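Local coordinates for protein ArtJ (PDB 2PVU) that binds the basic amino acids arginine, lysine and histidine and probably delivers them to its cognate ABC transporter, Art(MP)2, at residues 69-74 / 103-108. Sequence-based numbering, arbitrary orientation.
Sequences DLLDAV and MGISGI. With LYS (lysine), chain E.
Leu71 holds CG anti to the backbone N (chi1 180°), beside its carbonyl carbon, and its two methyls reach separate partners on 103-108. Met103 meets it with a chain extended all the way through chi3 (174°), which carries the terminal methyl CE to 3.7 Å from Leu71 CD1. The other branch, Leu71 CD2, lies 4.0 Å from Ile105 CG2, and that same isoleucine methyl also sits 4.2 Å from Leu71 CB. Leu71 passes each partner the opposite way, and the side chains meet by van der Waals contact alone. All three residues are buried.

This is a helix lying against the parallel sheet of one lobe of a family 3 solute-binding protein. Strand 103-104 is an outer strand of that sheet, joined to strand 44-48 through backbone hydrogen bonds of Met103 and Ile105 with Gly47. Met228 of strand 224-231 touches both Met103 and Ile105, adding to the apolar layer.

Just past Ile105 the chain turns into the lysine pocket. The lysine ligand's N donates a 2.8 Å hydrogen bond to Gly107 O, while Ser106 O comes within 3.3 Å of the ligand's CE. Gly107 N donates to Asp67 OD2, an acceptor on helix 66-78, which links the pocket backbone to that helix.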
ATOM      1  N   ASP A  69      10.942  -6.483  -3.313  1.00 22.69           N
ATOM      2  CA  ASP A  69      11.535  -7.281  -4.379  1.00 22.63           C
ATOM      3  C   ASP A  69      11.305  -6.580  -5.712  1.00 22.04           C
ATOM      4  O   ASP A  69      12.161  -6.605  -6.581  1.00 21.89           O
ATOM      5  CB  ASP A  69      10.928  -8.678  -4.449  1.00 22.96           C
ATOM      6  CG  ASP A  69      11.331  -9.559  -3.277  1.00 26.06           C
ATOM      7  OD1 ASP A  69      12.270  -9.191  -2.529  1.00 25.43           O
ATOM      8  OD2 ASP A  69      10.697 -10.627  -3.127  1.00 27.51           O
ATOM      9  N   LEU A  70      10.129  -5.996  -5.881  1.00 21.35           N
ATOM     10  CA  LEU A  70       9.863  -5.309  -7.133  1.00 21.27           C
ATOM     11  C   LEU A  70      10.789  -4.110  -7.277  1.00 20.72           C
ATOM     12  O   LEU A  70      11.394  -3.914  -8.332  1.00 20.11           O
ATOM     13  CB  LEU A  70       8.391  -4.895  -7.246  1.00 23.04           C
ATOM     14  CG  LEU A  70       8.044  -4.083  -8.493  1.00 24.51           C
ATOM     15  CD1 LEU A  70       8.221  -4.887  -9.797  1.00 26.97           C
ATOM     16  CD2 LEU A  70       6.635  -3.588  -8.394  1.00 23.32           C
ATOM     17  N   LEU A  71      10.938  -3.311  -6.218  1.00 20.70           N
ATOM     18  CA  LEU A  71      11.865  -2.163  -6.263  1.00 20.45           C
ATOM     19  C   LEU A  71      13.293  -2.582  -6.671  1.00 20.74           C
ATOM     20  O   LEU A  71      13.908  -1.955  -7.514  1.00 21.50           O
ATOM     21  CB  LEU A  71      11.865  -1.410  -4.913  1.00 20.38           C
ATOM     22  CG  LEU A  71      12.791  -0.178  -4.812  1.00 20.53           C
ATOM     23  CD1 LEU A  71      12.268   0.985  -5.637  1.00 19.97           C
ATOM     24  CD2 LEU A  71      12.968   0.195  -3.332  1.00 22.10           C
ATOM     25  N   ASP A  72      13.797  -3.662  -6.107  1.00 20.81           N
ATOM     26  CA  ASP A  72      15.142  -4.110  -6.459  1.00 22.92           C
ATOM     27  C   ASP A  72      15.273  -4.469  -7.929  1.00 22.02           C
ATOM     28  O   ASP A  72      16.260  -4.120  -8.580  1.00 22.97           O
ATOM     29  CB  ASP A  72      15.522  -5.320  -5.617  1.00 22.95           C
ATOM     30  CG  ASP A  72      16.999  -5.589  -5.683  1.00 28.93           C
ATOM     31  OD1 ASP A  72      17.771  -4.644  -5.370  1.00 31.96           O
ATOM     32  OD2 ASP A  72      17.376  -6.704  -6.092  1.00 29.19           O
ATOM     33  N   ALA A  73      14.299  -5.202  -8.451  1.00 21.40           N
ATOM     34  CA  ALA A  73      14.272  -5.508  -9.901  1.00 21.54           C
ATOM     35  C   ALA A  73      14.217  -4.239 -10.746  1.00 21.26           C
ATOM     36  O   ALA A  73      14.943  -4.075 -11.752  1.00 21.14           O
ATOM     37  CB  ALA A  73      13.064  -6.351 -10.204  1.00 21.39           C
ATOM     38  N   VAL A  74      13.316  -3.349 -10.363  1.00 21.32           N
ATOM     39  CA  VAL A  74      13.142  -2.121 -11.114  1.00 21.87           C
ATOM     40  C   VAL A  74      14.421  -1.248 -11.106  1.00 21.98           C
ATOM     41  O   VAL A  74      14.899  -0.846 -12.165  1.00 22.67           O
ATOM     42  CB  VAL A  74      11.886  -1.373 -10.602  1.00 20.39           C
ATOM     43  CG1 VAL A  74      11.874   0.035 -11.070  1.00 22.74           C
ATOM     44  CG2 VAL A  74      10.592  -2.131 -11.077  1.00 20.41           C
ATOM     45  N   MET A 103      12.089   9.154  -3.828  1.00 20.96           N
ATOM     46  CA  MET A 103      11.184   8.148  -4.393  1.00 22.64           C
ATOM     47  C   MET A 103      10.530   7.416  -3.244  1.00 21.57           C
ATOM     48  O   MET A 103      11.122   7.316  -2.148  1.00 22.38           O
ATOM     49  CB  MET A 103      12.040   7.125  -5.183  1.00 23.09           C
ATOM     50  CG  MET A 103      11.229   6.106  -5.951  1.00 27.32           C
ATOM     51  SD  MET A 103      12.374   5.084  -6.899  1.00 25.62           S
ATOM     52  CE  MET A 103      11.178   3.916  -7.529  1.00 25.24           C
ATOM     53  N   GLY A 104       9.325   6.905  -3.487  1.00 21.73           N
ATOM     54  CA  GLY A 104       8.675   6.063  -2.496  1.00 22.86           C
ATOM     55  C   GLY A 104       8.066   4.837  -3.136  1.00 22.44           C
ATOM     56  O   GLY A 104       7.646   4.868  -4.300  1.00 20.87           O
ATOM     57  N   ILE A 105       7.990   3.756  -2.373  1.00 21.60           N
ATOM     58  CA  ILE A 105       7.183   2.582  -2.765  1.00 21.83           C
ATOM     59  C   ILE A 105       6.616   2.051  -1.456  1.00 20.93           C
ATOM     60  O   ILE A 105       7.358   1.880  -0.488  1.00 20.97           O
ATOM     61  CB  ILE A 105       7.972   1.479  -3.603  1.00 21.57           C
ATOM     62  CG1 ILE A 105       6.987   0.470  -4.252  1.00 23.92           C
ATOM     63  CG2 ILE A 105       9.035   0.798  -2.787  1.00 21.17           C
ATOM     64  CD1 ILE A 105       7.638  -0.623  -5.052  1.00 21.34           C
ATOM     65  N   SER A 106       5.287   1.919  -1.384  1.00 22.43           N
ATOM     66  CA  SER A 106       4.663   1.660  -0.065  1.00 22.07           C
ATOM     67  C   SER A 106       3.162   1.338  -0.228  1.00 22.56           C
ATOM     68  O   SER A 106       2.345   1.844   0.573  1.00 22.05           O
ATOM     69  CB  SER A 106       4.866   2.895   0.846  1.00 22.65           C
ATOM     70  OG  SER A 106       4.708   2.636   2.245  1.00 23.16           O
ATOM     71  N   GLY A 107       2.808   0.546  -1.252  1.00 19.49           N
ATOM     72  CA  GLY A 107       1.394   0.137  -1.474  1.00 19.03           C
ATOM     73  C   GLY A 107       0.573   1.406  -1.701  1.00 19.56           C
ATOM     74  O   GLY A 107      -0.553   1.500  -1.261  1.00 20.62           O
ATOM     75  N   ILE A 108       1.141   2.362  -2.418  1.00 20.20           N
ATOM     76  CA  ILE A 108       0.496   3.712  -2.608  1.00 19.88           C
ATOM     77  C   ILE A 108      -0.426   3.800  -3.792  1.00 22.04           C
ATOM     78  O   ILE A 108       0.026   3.716  -4.940  1.00 23.08           O
ATOM     79  CB  ILE A 108       1.558   4.839  -2.788  1.00 19.42           C
ATOM     80  CG1 ILE A 108       2.580   4.751  -1.643  1.00 19.62           C
ATOM     81  CG2 ILE A 108       0.813   6.259  -2.815  1.00 21.37           C
ATOM     82  CD1 ILE A 108       3.937   5.526  -1.947  1.00 21.67           C
TER
HETATM   83  N   LYS E 301      -3.231   1.999  -0.871  1.00 18.22           N
HETATM   84  CA  LYS E 301      -3.771   2.861   0.233  1.00 18.47           C
HETATM   85  C   LYS E 301      -3.322   4.312   0.010  1.00 18.55           C
HETATM   86  O   LYS E 301      -3.757   5.209   0.716  1.00 18.43           O
HETATM   87  CB  LYS E 301      -3.253   2.378   1.583  1.00 17.63           C
HETATM   88  CG  LYS E 301      -1.706   2.393   1.649  1.00 18.32           C
HETATM   89  CD  LYS E 301      -1.205   2.395   3.109  1.00 16.58           C
HETATM   90  CE  LYS E 301       0.230   1.890   3.154  1.00 21.26           C
HETATM   91  NZ  LYS E 301       0.841   2.064   4.578  1.00 22.20           N
HETATM   92  OXT LYS E 301      -2.491   4.602  -0.879  1.00 18.05           O